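Local coordinates for glutaredoxin (Chlorella sorokiniana, PDB 4I2U), which binds glutathione in a thioredoxin-fold pocket and probably uses it to reduce disulfides in cell redox homeostasis, at residues 2-14 against 52-65. Numbering follows the deposited sequence.
With GSH (glutathione), chain B.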
loop_
_atom_site.group_PDB
_atom_site.type_symbol
_atom_site.label_atom_id
_atom_site.label_comp_id
_atom_site.label_asym_id
_atom_site.label_seq_id
_atom_site.Cartn_x
_atom_site.Cartn_y
_atom_site.Cartn_z
ATOM N N SER A 2 12.940 -11.221 11.845
ATOM C CA SER A 2 11.679 -11.642 12.444
ATOM C C SER A 2 10.682 -12.028 11.364
ATOM O O SER A 2 10.848 -11.673 10.192
ATOM C CB SER A 2 11.081 -10.509 13.278
ATOM O OG SER A 2 10.515 -9.511 12.443
ATOM N N ALA A 3 9.647 -12.754 11.769
ATOM C CA ALA A 3 8.568 -13.128 10.874
ATOM C C ALA A 3 7.922 -11.882 10.285
ATOM O O ALA A 3 7.651 -11.844 9.095
ATOM C CB ALA A 3 7.533 -13.957 11.605
ATOM N N ALA A 4 7.661 -10.878 11.120
ATOM C CA ALA A 4 6.984 -9.664 10.662
ATOM C C ALA A 4 7.825 -8.935 9.625
ATOM O O ALA A 4 7.310 -8.512 8.592
ATOM C CB ALA A 4 6.682 -8.738 11.840
ATOM N N LYS A 5 9.116 -8.782 9.895
ATOM C CA LYS A 5 10.001 -8.106 8.965
ATOM C C LYS A 5 10.055 -8.864 7.647
ATOM O O LYS A 5 9.987 -8.267 6.564
ATOM C CB LYS A 5 11.396 -7.950 9.569
ATOM C CG LYS A 5 12.409 -7.325 8.606
ATOM C CD LYS A 5 13.715 -6.986 9.293
ATOM C CE LYS A 5 14.484 -5.935 8.500
ATOM N NZ LYS A 5 14.867 -6.439 7.159
ATOM N N GLN A 6 10.196 -10.186 7.721
ATOM C CA GLN A 6 10.283 -10.979 6.499
ATOM C C GLN A 6 8.995 -10.864 5.699
ATOM O O GLN A 6 9.016 -10.768 4.467
ATOM C CB GLN A 6 10.572 -12.438 6.832
ATOM C CG GLN A 6 10.941 -13.285 5.624
ATOM C CD GLN A 6 11.176 -14.740 5.989
ATOM O OE1 GLN A 6 10.265 -15.567 5.905
ATOM N NE2 GLN A 6 12.400 -15.060 6.406
ATOM N N LEU A 7 7.864 -10.886 6.390
ATOM C CA LEU A 7 6.579 -10.721 5.722
ATOM C C LEU A 7 6.496 -9.396 4.980
ATOM O O LEU A 7 6.144 -9.345 3.795
ATOM C CB LEU A 7 5.445 -10.823 6.738
ATOM C CG LEU A 7 3.998 -10.665 6.256
ATOM C CD1 LEU A 7 3.576 -9.229 5.976
ATOM C CD2 LEU A 7 3.739 -11.526 5.037
ATOM N N VAL A 8 6.816 -8.298 5.648
ATOM C CA VAL A 8 6.700 -6.999 5.007
ATOM C C VAL A 8 7.677 -6.882 3.845
ATOM O O VAL A 8 7.291 -6.494 2.732
ATOM C CB VAL A 8 6.914 -5.859 6.017
ATOM C CG1 VAL A 8 7.004 -4.534 5.309
ATOM C CG2 VAL A 8 5.760 -5.847 7.039
ATOM N N ASP A 9 8.945 -7.214 4.082
ATOM C CA ASP A 9 9.961 -7.061 3.045
ATOM C C ASP A 9 9.616 -7.893 1.819
ATOM O O ASP A 9 9.699 -7.411 0.678
ATOM C CB ASP A 9 11.346 -7.467 3.554
ATOM C CG ASP A 9 11.913 -6.515 4.612
ATOM O OD1 ASP A 9 11.337 -5.439 4.864
ATOM O OD2 ASP A 9 12.994 -6.866 5.147
ATOM N N SER A 10 9.257 -9.150 2.032
ATOM C CA SER A 10 8.944 -10.048 0.924
ATOM C C SER A 10 7.691 -9.600 0.192
ATOM O O SER A 10 7.590 -9.740 -1.021
ATOM C CB SER A 10 8.754 -11.476 1.426
ATOM O OG SER A 10 9.970 -12.003 1.922
ATOM N N THR A 11 6.726 -9.074 0.928
ATOM C CA THR A 11 5.492 -8.660 0.297
ATOM C C THR A 11 5.709 -7.449 -0.605
ATOM O O THR A 11 5.202 -7.422 -1.744
ATOM C CB THR A 11 4.404 -8.375 1.338
ATOM O OG1 THR A 11 4.128 -9.571 2.070
ATOM C CG2 THR A 11 3.117 -7.907 0.677
ATOM N N ILE A 12 6.443 -6.454 -0.129
ATOM C CA ILE A 12 6.612 -5.244 -0.925
ATOM C C ILE A 12 7.579 -5.455 -2.079
ATOM O O ILE A 12 7.490 -4.742 -3.074
ATOM C CB ILE A 12 7.019 -4.000 -0.088
ATOM C CG1 ILE A 12 8.449 -4.112 0.457
ATOM C CG2 ILE A 12 6.002 -3.771 1.005
ATOM C CD1 ILE A 12 8.907 -2.865 1.192
ATOM N N SER A 13 8.488 -6.423 -1.986
ATOM C CA SER A 13 9.408 -6.701 -3.096
ATOM C C SER A 13 8.821 -7.703 -4.088
ATOM O O SER A 13 9.283 -7.777 -5.222
ATOM C CB SER A 13 10.766 -7.164 -2.568
ATOM O OG SER A 13 10.647 -8.349 -1.819
ATOM N N GLY A 14 7.792 -8.449 -3.684
ATOM C CA GLY A 14 7.198 -9.469 -4.527
ATOM C C GLY A 14 5.880 -9.077 -5.160
ATOM O O GLY A 14 5.375 -9.814 -5.990
ATOM N N ARG A 52 -4.776 -10.443 10.516
ATOM C CA ARG A 52 -3.553 -11.126 10.927
ATOM C C ARG A 52 -3.381 -11.074 12.425
ATOM O O ARG A 52 -3.440 -9.990 13.025
ATOM C CB ARG A 52 -2.329 -10.499 10.264
ATOM C CG ARG A 52 -2.263 -10.797 8.786
ATOM C CD ARG A 52 -0.928 -10.480 8.199
ATOM N NE ARG A 52 0.152 -11.259 8.807
ATOM C CZ ARG A 52 0.941 -12.112 8.155
ATOM N NH1 ARG A 52 0.788 -12.348 6.857
ATOM N NH2 ARG A 52 1.897 -12.742 8.811
ATOM N N ASN A 53 -3.111 -12.228 13.023
ATOM C CA ASN A 53 -2.850 -12.270 14.450
ATOM C C ASN A 53 -1.621 -11.440 14.846
ATOM O O ASN A 53 -1.551 -10.892 15.960
ATOM C CB ASN A 53 -2.653 -13.704 14.923
ATOM C CG ASN A 53 -2.509 -13.776 16.399
ATOM O OD1 ASN A 53 -1.420 -14.003 16.919
ATOM N ND2 ASN A 53 -3.590 -13.486 17.101
ATOM N N ASP A 54 -0.644 -11.367 13.950
ATOM C CA ASP A 54 0.603 -10.657 14.208
ATOM C C ASP A 54 0.552 -9.245 13.655
ATOM O O ASP A 54 1.580 -8.628 13.377
ATOM C CB ASP A 54 1.779 -11.427 13.608
ATOM C CG ASP A 54 1.678 -11.591 12.106
ATOM O OD1 ASP A 54 0.614 -11.314 11.535
ATOM O OD2 ASP A 54 2.674 -12.013 11.484
ATOM N N GLY A 55 -0.642 -8.693 13.500
ATOM C CA GLY A 55 -0.772 -7.362 12.945
ATOM C C GLY A 55 0.007 -6.295 13.699
ATOM O O GLY A 55 0.567 -5.394 13.059
ATOM N N ALA A 56 0.042 -6.366 15.022
ATOM C CA ALA A 56 0.748 -5.347 15.798
ATOM C C ALA A 56 2.249 -5.417 15.544
ATOM O O ALA A 56 2.927 -4.378 15.477
ATOM C CB ALA A 56 0.440 -5.494 17.268
ATOM N N ALA A 57 2.777 -6.627 15.410
ATOM C CA ALA A 57 4.197 -6.793 15.102
ATOM C C ALA A 57 4.515 -6.240 13.720
ATOM O O ALA A 57 5.597 -5.690 13.475
ATOM C CB ALA A 57 4.609 -8.253 15.190
ATOM N N ILE A 58 3.606 -6.434 12.779
ATOM C CA ILE A 58 3.794 -5.884 11.449
ATOM C C ILE A 58 3.764 -4.361 11.493
ATOM O O ILE A 58 4.592 -3.697 10.868
ATOM C CB ILE A 58 2.751 -6.453 10.464
ATOM C CG1 ILE A 58 3.053 -7.937 10.225
ATOM C CG2 ILE A 58 2.760 -5.687 9.149
ATOM C CD1 ILE A 58 1.956 -8.677 9.551
ATOM N N GLN A 59 2.842 -3.790 12.256
ATOM C CA GLN A 59 2.828 -2.342 12.414
ATOM C C GLN A 59 4.111 -1.834 13.046
ATOM O O GLN A 59 4.596 -0.775 12.660
ATOM C CB GLN A 59 1.648 -1.884 13.253
ATOM C CG GLN A 59 0.308 -2.065 12.553
ATOM C CD GLN A 59 -0.838 -1.474 13.357
ATOM O OE1 GLN A 59 -1.523 -2.171 14.105
ATOM N NE2 GLN A 59 -1.033 -0.169 13.235
ATOM N N ASP A 60 4.646 -2.570 14.015
ATOM C CA ASP A 60 5.920 -2.208 14.633
ATOM C C ASP A 60 7.032 -2.151 13.595
ATOM O O ASP A 60 7.836 -1.217 13.595
ATOM C CB ASP A 60 6.297 -3.231 15.707
ATOM C CG ASP A 60 5.487 -3.111 16.965
ATOM O OD1 ASP A 60 4.829 -2.069 17.170
ATOM O OD2 ASP A 60 5.557 -4.076 17.764
ATOM N N TYR A 61 7.107 -3.135 12.710
ATOM C CA TYR A 61 8.124 -3.081 11.683
ATOM C C TYR A 61 7.844 -1.942 10.721
ATOM O O TYR A 61 8.770 -1.284 10.244
ATOM C CB TYR A 61 8.254 -4.399 10.931
ATOM C CG TYR A 61 9.302 -4.300 9.852
ATOM C CD1 TYR A 61 10.627 -3.996 10.156
ATOM C CD2 TYR A 61 8.956 -4.461 8.522
ATOM C CE1 TYR A 61 11.584 -3.879 9.139
ATOM C CE2 TYR A 61 9.896 -4.343 7.506
ATOM C CZ TYR A 61 11.210 -4.055 7.821
ATOM O OH TYR A 61 12.178 -3.963 6.829
ATOM N N LEU A 62 6.581 -1.708 10.370
ATOM C CA LEU A 62 6.265 -0.572 9.514
ATOM C C LEU A 62 6.719 0.760 10.116
ATOM O O LEU A 62 7.129 1.671 9.385
ATOM C CB LEU A 62 4.771 -0.556 9.153
ATOM C CG LEU A 62 4.356 -1.688 8.197
ATOM C CD1 LEU A 62 2.848 -1.885 8.184
ATOM C CD2 LEU A 62 4.872 -1.402 6.779
ATOM N N LEU A 63 6.687 0.880 11.441
ATOM C CA LEU A 63 7.234 2.066 12.092
ATOM C C LEU A 63 8.735 2.165 11.788
ATOM O O LEU A 63 9.264 3.239 11.435
ATOM C CB LEU A 63 6.999 1.981 13.590
ATOM C CG LEU A 63 7.712 3.010 14.460
ATOM C CD1 LEU A 63 7.340 4.437 14.095
ATOM C CD2 LEU A 63 7.401 2.722 15.912
ATOM N N GLU A 64 9.446 1.048 11.909
ATOM C CA GLU A 64 10.870 1.044 11.607
ATOM C C GLU A 64 11.151 1.385 10.153
ATOM O O GLU A 64 12.078 2.156 9.851
ATOM C CB GLU A 64 11.484 -0.312 11.956
ATOM C CG GLU A 64 11.422 -0.681 13.418
ATOM C CD GLU A 64 12.115 -1.981 13.673
ATOM O OE1 GLU A 64 11.509 -3.034 13.435
ATOM O OE2 GLU A 64 13.291 -1.962 14.083
ATOM N N LEU A 65 10.391 0.828 9.226
ATOM C CA LEU A 65 10.688 0.997 7.811
ATOM C C LEU A 65 10.234 2.341 7.283
ATOM O O LEU A 65 10.905 2.919 6.427
ATOM C CB LEU A 65 10.026 -0.129 7.016
ATOM C CG LEU A 65 10.300 -0.134 5.516
ATOM C CD1 LEU A 65 11.796 -0.134 5.196
ATOM C CD2 LEU A 65 9.577 -1.320 4.868
HETATM N N1 GSH B . -3.862 10.717 8.008
HETATM C CA1 GSH B . -3.566 9.281 8.120
HETATM C C1 GSH B . -3.651 8.712 6.728
HETATM O O11 GSH B . -3.938 9.491 5.799
HETATM O O12 GSH B . -3.404 7.496 6.521
HETATM C CB1 GSH B . -4.545 8.666 9.117
HETATM C CG1 GSH B . -4.276 7.192 9.399
HETATM C CD1 GSH B . -4.797 6.779 10.765
HETATM O OE1 GSH B . -4.640 7.487 11.764
HETATM N N2 GSH B . -5.386 5.600 10.845
HETATM C CA2 GSH B . -5.826 5.036 12.125
HETATM C C2 GSH B . -4.752 4.203 12.786
HETATM O O2 GSH B . -3.785 3.803 12.156
HETATM C CB2 GSH B . -7.095 4.206 11.929
HETATM S SG2 GSH B . -8.527 5.237 11.505
HETATM N N3 GSH B . -4.888 3.968 14.083
HETATM C CA3 GSH B . -3.845 3.310 14.832
HETATM C C3 GSH B . -3.718 1.829 14.571
HETATM O O31 GSH B . -4.601 1.202 13.952
HETATM O O32 GSH B . -2.676 1.297 15.019
#
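Y61 and V8 interlock here as knobs into each other's holes, where the N-terminal helix 3-14 crosses helix 55-65 at -66° on one face of the thioredoxin-fold sheet. V8 sits among I58, Y61, L62 and L65, its CB 3.5 Å from Y61 CD2 at the ring edge, while its CG2 meets I58 CG2. The axes approach to 8.6 Å, consistent with the small A4 at the crossing, whose CB lies 3.6 Å from A57 O. With CG anti to the backbone N (chi1 179°), the Y61 ring enters the hollow between A4, K5, V8 and D9. K5 CG covers one ring face in a CH-pi contact, 3.8 Å from the centroid, and L65 CB lies over the other. Y61 OH donates a hydrogen bond to D9 OD1, 2.6 Å away, on its syn lone pair, and D9 OD2 makes a salt bridge with K5 NZ (2.8 Å). A phenylalanine in place of Y61 would probably leave D9 OD1 without its phenol donor. L7 CG lies over one face of the R52 guanidinium, which D54 grips side-on. Q59, its CB pointing away from helix 3-14, hydrogen-bonds glutathione through NE2. The seam is thus apolar, edged by a carboxylate shared between phenol and ammonium.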